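PDB 6IF7: chitin binding protein from Tectaria macrodonta, which binds copper and, as an insecticidal fern protein of the AA10 family, is possibly a lytic polysaccharide monooxygenase acting on chitin. Local coordinates for residues 9-21 / 35-47. Numbering follows the deposited sequence.
Sequences SRVYRCRLENPER and GTQAFYDWNEVNI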
# COMPACT_ATOMS: atom_id res chain seq x y z
N SER A 9 -5.75 0.28 -0.23
CA SER A 9 -4.74 -0.67 -0.71
C SER A 9 -5.34 -1.72 -1.63
O SER A 9 -6.55 -1.98 -1.60
CB SER A 9 -4.11 -1.37 0.47
OG SER A 9 -5.06 -2.20 1.10
N ARG A 10 -4.50 -2.33 -2.47
CA ARG A 10 -4.93 -3.45 -3.33
C ARG A 10 -5.55 -4.58 -2.51
O ARG A 10 -6.62 -5.10 -2.86
CB ARG A 10 -3.75 -4.04 -4.09
CG ARG A 10 -3.22 -3.14 -5.18
CD ARG A 10 -2.02 -3.74 -5.87
NE ARG A 10 -1.58 -2.81 -6.91
CZ ARG A 10 -0.47 -2.95 -7.63
NH1 ARG A 10 0.35 -4.00 -7.47
NH2 ARG A 10 -0.17 -2.03 -8.54
N VAL A 11 -4.87 -4.94 -1.42
CA VAL A 11 -5.28 -6.06 -0.59
C VAL A 11 -6.62 -5.83 0.07
O VAL A 11 -7.47 -6.72 0.01
CB VAL A 11 -4.16 -6.52 0.39
CG1 VAL A 11 -3.98 -5.58 1.59
CG2 VAL A 11 -4.39 -7.98 0.81
N TYR A 12 -6.84 -4.65 0.64
CA TYR A 12 -8.11 -4.35 1.32
C TYR A 12 -9.24 -4.18 0.33
O TYR A 12 -10.35 -4.65 0.60
CB TYR A 12 -7.97 -3.14 2.23
CG TYR A 12 -9.21 -2.81 3.06
CD1 TYR A 12 -9.99 -3.81 3.67
CD2 TYR A 12 -9.58 -1.47 3.27
CE1 TYR A 12 -11.09 -3.49 4.46
CE2 TYR A 12 -10.70 -1.12 4.05
CZ TYR A 12 -11.46 -2.14 4.63
OH TYR A 12 -12.57 -1.81 5.38
N ARG A 13 -8.99 -3.54 -0.81
CA ARG A 13 -9.99 -3.45 -1.89
C ARG A 13 -10.44 -4.82 -2.42
O ARG A 13 -11.64 -5.06 -2.60
CB ARG A 13 -9.46 -2.61 -3.05
CG ARG A 13 -10.43 -2.49 -4.24
CD ARG A 13 -9.89 -1.61 -5.38
NE ARG A 13 -10.25 -0.20 -5.22
CZ ARG A 13 -11.46 0.31 -5.41
NH1 ARG A 13 -12.47 -0.44 -5.82
NH2 ARG A 13 -11.66 1.61 -5.22
N CYS A 14 -9.48 -5.70 -2.71
CA CYS A 14 -9.83 -7.05 -3.18
C CYS A 14 -10.63 -7.82 -2.12
O CYS A 14 -11.61 -8.48 -2.46
CB CYS A 14 -8.60 -7.83 -3.67
SG CYS A 14 -7.84 -7.13 -5.16
N ARG A 15 -10.27 -7.68 -0.85
CA ARG A 15 -11.13 -8.19 0.23
C ARG A 15 -12.57 -7.68 0.13
O ARG A 15 -13.51 -8.48 0.28
CB ARG A 15 -10.58 -7.81 1.62
CG ARG A 15 -11.53 -8.07 2.78
CD ARG A 15 -11.68 -9.56 3.03
NE ARG A 15 -12.75 -9.86 3.98
CZ ARG A 15 -14.04 -10.03 3.68
NH1 ARG A 15 -14.49 -9.90 2.45
NH2 ARG A 15 -14.90 -10.31 4.63
N LEU A 16 -12.74 -6.38 -0.09
CA LEU A 16 -14.08 -5.78 -0.15
C LEU A 16 -14.85 -6.14 -1.40
O LEU A 16 -16.07 -6.02 -1.42
CB LEU A 16 -14.03 -4.26 0.05
CG LEU A 16 -13.60 -3.82 1.44
CD1 LEU A 16 -13.61 -2.30 1.52
CD2 LEU A 16 -14.49 -4.40 2.55
N GLU A 17 -14.17 -6.60 -2.44
CA GLU A 17 -14.85 -7.16 -3.59
C GLU A 17 -15.31 -8.62 -3.38
O GLU A 17 -15.96 -9.15 -4.27
CB GLU A 17 -13.96 -7.10 -4.82
CG GLU A 17 -13.61 -5.71 -5.26
CD GLU A 17 -12.80 -5.71 -6.54
OE1 GLU A 17 -12.65 -6.80 -7.12
OE2 GLU A 17 -12.32 -4.63 -6.97
N ASN A 18 -15.00 -9.22 -2.23
CA ASN A 18 -15.33 -10.61 -1.87
C ASN A 18 -14.36 -11.64 -2.51
O ASN A 18 -14.45 -11.92 -3.72
CB ASN A 18 -16.82 -10.94 -2.13
CG ASN A 18 -17.16 -12.41 -1.96
OD1 ASN A 18 -16.59 -13.13 -1.14
ND2 ASN A 18 -18.13 -12.85 -2.76
N PRO A 19 -13.42 -12.17 -1.71
CA PRO A 19 -12.48 -13.20 -2.20
C PRO A 19 -13.16 -14.45 -2.81
O PRO A 19 -12.58 -15.07 -3.69
CB PRO A 19 -11.69 -13.61 -0.93
CG PRO A 19 -11.86 -12.47 0.02
CD PRO A 19 -13.20 -11.87 -0.28
N GLU A 20 -14.37 -14.80 -2.36
CA GLU A 20 -15.11 -15.94 -2.92
C GLU A 20 -15.55 -15.74 -4.36
O GLU A 20 -15.75 -16.72 -5.06
CB GLU A 20 -16.35 -16.30 -2.08
CG GLU A 20 -16.08 -16.65 -0.62
CD GLU A 20 -14.97 -17.69 -0.46
OE1 GLU A 20 -14.91 -18.64 -1.27
OE2 GLU A 20 -14.16 -17.57 0.48
N ARG A 21 -15.73 -14.50 -4.80
CA ARG A 21 -16.19 -14.23 -6.16
C ARG A 21 -15.86 -12.79 -6.55
O ARG A 21 -16.76 -11.92 -6.58
CB ARG A 21 -17.70 -14.50 -6.28
CG ARG A 21 -18.11 -14.73 -7.72
CD ARG A 21 -19.60 -14.85 -7.87
NE ARG A 21 -19.93 -15.00 -9.27
CZ ARG A 21 -21.16 -15.15 -9.78
NH1 ARG A 21 -22.25 -15.16 -9.00
NH2 ARG A 21 -21.30 -15.28 -11.10
N GLY A 35 -5.02 -17.24 -3.83
CA GLY A 35 -6.08 -17.93 -3.11
C GLY A 35 -6.82 -16.97 -2.19
O GLY A 35 -6.43 -15.82 -2.04
N THR A 36 -7.89 -17.45 -1.56
CA THR A 36 -8.78 -16.55 -0.83
C THR A 36 -8.25 -16.17 0.54
O THR A 36 -8.48 -15.03 0.99
CB THR A 36 -10.19 -17.16 -0.65
OG1 THR A 36 -10.06 -18.47 -0.11
CG2 THR A 36 -10.92 -17.24 -1.97
N GLN A 37 -7.58 -17.09 1.22
CA GLN A 37 -7.23 -16.86 2.62
C GLN A 37 -6.34 -15.64 2.78
O GLN A 37 -6.52 -14.87 3.71
CB GLN A 37 -6.59 -18.10 3.27
CG GLN A 37 -6.40 -17.98 4.78
CD GLN A 37 -7.68 -17.58 5.53
OE1 GLN A 37 -7.67 -16.71 6.40
NE2 GLN A 37 -8.80 -18.21 5.18
N ALA A 38 -5.39 -15.47 1.86
CA ALA A 38 -4.51 -14.29 1.85
C ALA A 38 -5.31 -12.98 2.00
O ALA A 38 -4.91 -12.07 2.75
CB ALA A 38 -3.68 -14.25 0.58
N PHE A 39 -6.46 -12.91 1.31
CA PHE A 39 -7.30 -11.72 1.29
C PHE A 39 -8.21 -11.54 2.49
O PHE A 39 -8.53 -10.41 2.85
CB PHE A 39 -8.07 -11.62 -0.03
CG PHE A 39 -7.17 -11.41 -1.20
CD1 PHE A 39 -6.77 -10.13 -1.57
CD2 PHE A 39 -6.63 -12.51 -1.88
CE1 PHE A 39 -5.88 -9.95 -2.62
CE2 PHE A 39 -5.73 -12.33 -2.92
CZ PHE A 39 -5.36 -11.06 -3.30
N TYR A 40 -8.62 -12.63 3.12
CA TYR A 40 -9.20 -12.52 4.45
C TYR A 40 -8.15 -12.09 5.47
O TYR A 40 -8.51 -11.51 6.47
CB TYR A 40 -9.87 -13.82 4.88
CG TYR A 40 -11.05 -14.20 4.01
CD1 TYR A 40 -12.17 -13.39 3.95
CD2 TYR A 40 -11.03 -15.36 3.24
CE1 TYR A 40 -13.27 -13.73 3.17
CE2 TYR A 40 -12.12 -15.72 2.47
CZ TYR A 40 -13.23 -14.89 2.44
OH TYR A 40 -14.29 -15.21 1.63
N ASP A 41 -6.87 -12.36 5.20
CA ASP A 41 -5.74 -11.82 5.98
C ASP A 41 -5.16 -10.53 5.37
O ASP A 41 -3.92 -10.34 5.37
CB ASP A 41 -4.62 -12.86 6.10
CG ASP A 41 -5.10 -14.20 6.64
OD1 ASP A 41 -6.20 -14.26 7.22
OD2 ASP A 41 -4.37 -15.19 6.45
N TRP A 42 -6.03 -9.64 4.89
CA TRP A 42 -5.61 -8.38 4.23
C TRP A 42 -4.81 -7.46 5.17
O TRP A 42 -4.02 -6.60 4.73
CB TRP A 42 -6.81 -7.61 3.64
CG TRP A 42 -7.81 -7.22 4.67
CD1 TRP A 42 -8.89 -7.94 5.05
CD2 TRP A 42 -7.79 -6.06 5.49
NE1 TRP A 42 -9.58 -7.28 6.05
CE2 TRP A 42 -8.91 -6.12 6.35
CE3 TRP A 42 -6.94 -4.95 5.58
CZ2 TRP A 42 -9.20 -5.13 7.27
CZ3 TRP A 42 -7.25 -3.94 6.50
CH2 TRP A 42 -8.36 -4.04 7.33
N ASN A 43 -5.03 -7.65 6.47
CA ASN A 43 -4.41 -6.80 7.49
C ASN A 43 -3.02 -7.24 7.94
O ASN A 43 -2.45 -6.65 8.87
CB ASN A 43 -5.36 -6.68 8.70
CG ASN A 43 -5.62 -8.01 9.39
OD1 ASN A 43 -5.26 -9.07 8.88
ND2 ASN A 43 -6.27 -7.96 10.54
N GLU A 44 -2.47 -8.27 7.30
CA GLU A 44 -1.24 -8.87 7.74
C GLU A 44 -0.26 -9.07 6.58
O GLU A 44 0.35 -10.13 6.45
CB GLU A 44 -1.53 -10.18 8.50
CG GLU A 44 -0.40 -10.59 9.42
CD GLU A 44 -0.66 -11.88 10.17
OE1 GLU A 44 -0.65 -12.94 9.54
OE2 GLU A 44 -0.86 -11.82 11.39
N VAL A 45 -0.09 -8.04 5.75
CA VAL A 45 1.04 -7.99 4.82
C VAL A 45 2.25 -7.47 5.61
O VAL A 45 2.68 -6.32 5.48
CB VAL A 45 0.73 -7.16 3.56
CG1 VAL A 45 1.88 -7.24 2.58
CG2 VAL A 45 -0.58 -7.63 2.92
N ASN A 46 2.81 -8.35 6.43
CA ASN A 46 3.86 -7.98 7.34
C ASN A 46 5.17 -8.77 7.13
O ASN A 46 5.23 -9.80 6.44
CB ASN A 46 3.35 -8.06 8.78
CG ASN A 46 3.13 -9.48 9.26
OD1 ASN A 46 3.00 -10.40 8.47
ND2 ASN A 46 3.07 -9.66 10.54
N ILE A 47 6.22 -8.22 7.72
CA ILE A 47 7.48 -8.88 7.91
C ILE A 47 7.66 -8.71 9.42
O ILE A 47 8.02 -7.62 9.87
CB ILE A 47 8.61 -8.20 7.12
CG1 ILE A 47 8.34 -8.35 5.62
CG2 ILE A 47 9.98 -8.82 7.47
CD1 ILE A 47 9.40 -7.74 4.73
O HOH W 1 -11.29 -10.47 6.37
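Trp-42 has Tyr-12 on one face of its indole and the CB of its neighbour Asn-43 on the other. Tyr-12 CD1 sits over the middle of the ring, 3.6 Å from Trp-42 CD2, the two side chains running side by side with planes tilted by 31°; Leu-16 CD1 covers the far face of the tyrosine. With CG wedged between backbone N and carbonyl carbon (chi1 60°), the indole stands against helix 10-16, where Arg-15 CG reaches Trp-42 CD1 at 3.5 Å and Val-11 CG2 packs on Trp-42 CB. Replacing Trp-42 with an alanine would probably strip the face of Tyr-12 opposite Leu-16, and the CG of Arg-15, of the indole they pack on.

The Tyr-40 ring carries Pro-19 CG over one face in a CH-pi contact. At its edge, Tyr-40 OH donates to Glu-20 OE2, 2.6 Å away, which receives it on its anti lone pair, carboxylate and ring nearly coplanar. Arg-15, bent at its second torsion, brings the middle of one guanidinium face over Tyr-40 CE1, the two planes steeply inclined, while a water accepts from Arg-15 NE and donates to Tyr-40 O.

This is the helical and loop region, L2 in this family, between the first strands of the beta-sandwich: the axes of helices 10-16 and 36-40 pass 9.2 Å apart at their closest, crossing at -109°, and the turns after them supply Pro-19, Glu-20 and Trp-42. The Trp-42 side chain lies about 7 Å from that of the copper ligand His-1, and Glu-44 hydrogen-bonds His-1.

Deeper in, Phe-39 takes Cys-14 CB at 3.6 Å from its CE1 and has Val-11 O at the ring edge; helix 25-34 packs on Phe-39 too, and its Cys-27 forms a disulfide with Cys-14. Pro-19 CB meets Thr-36 CG2 at 3.9 Å.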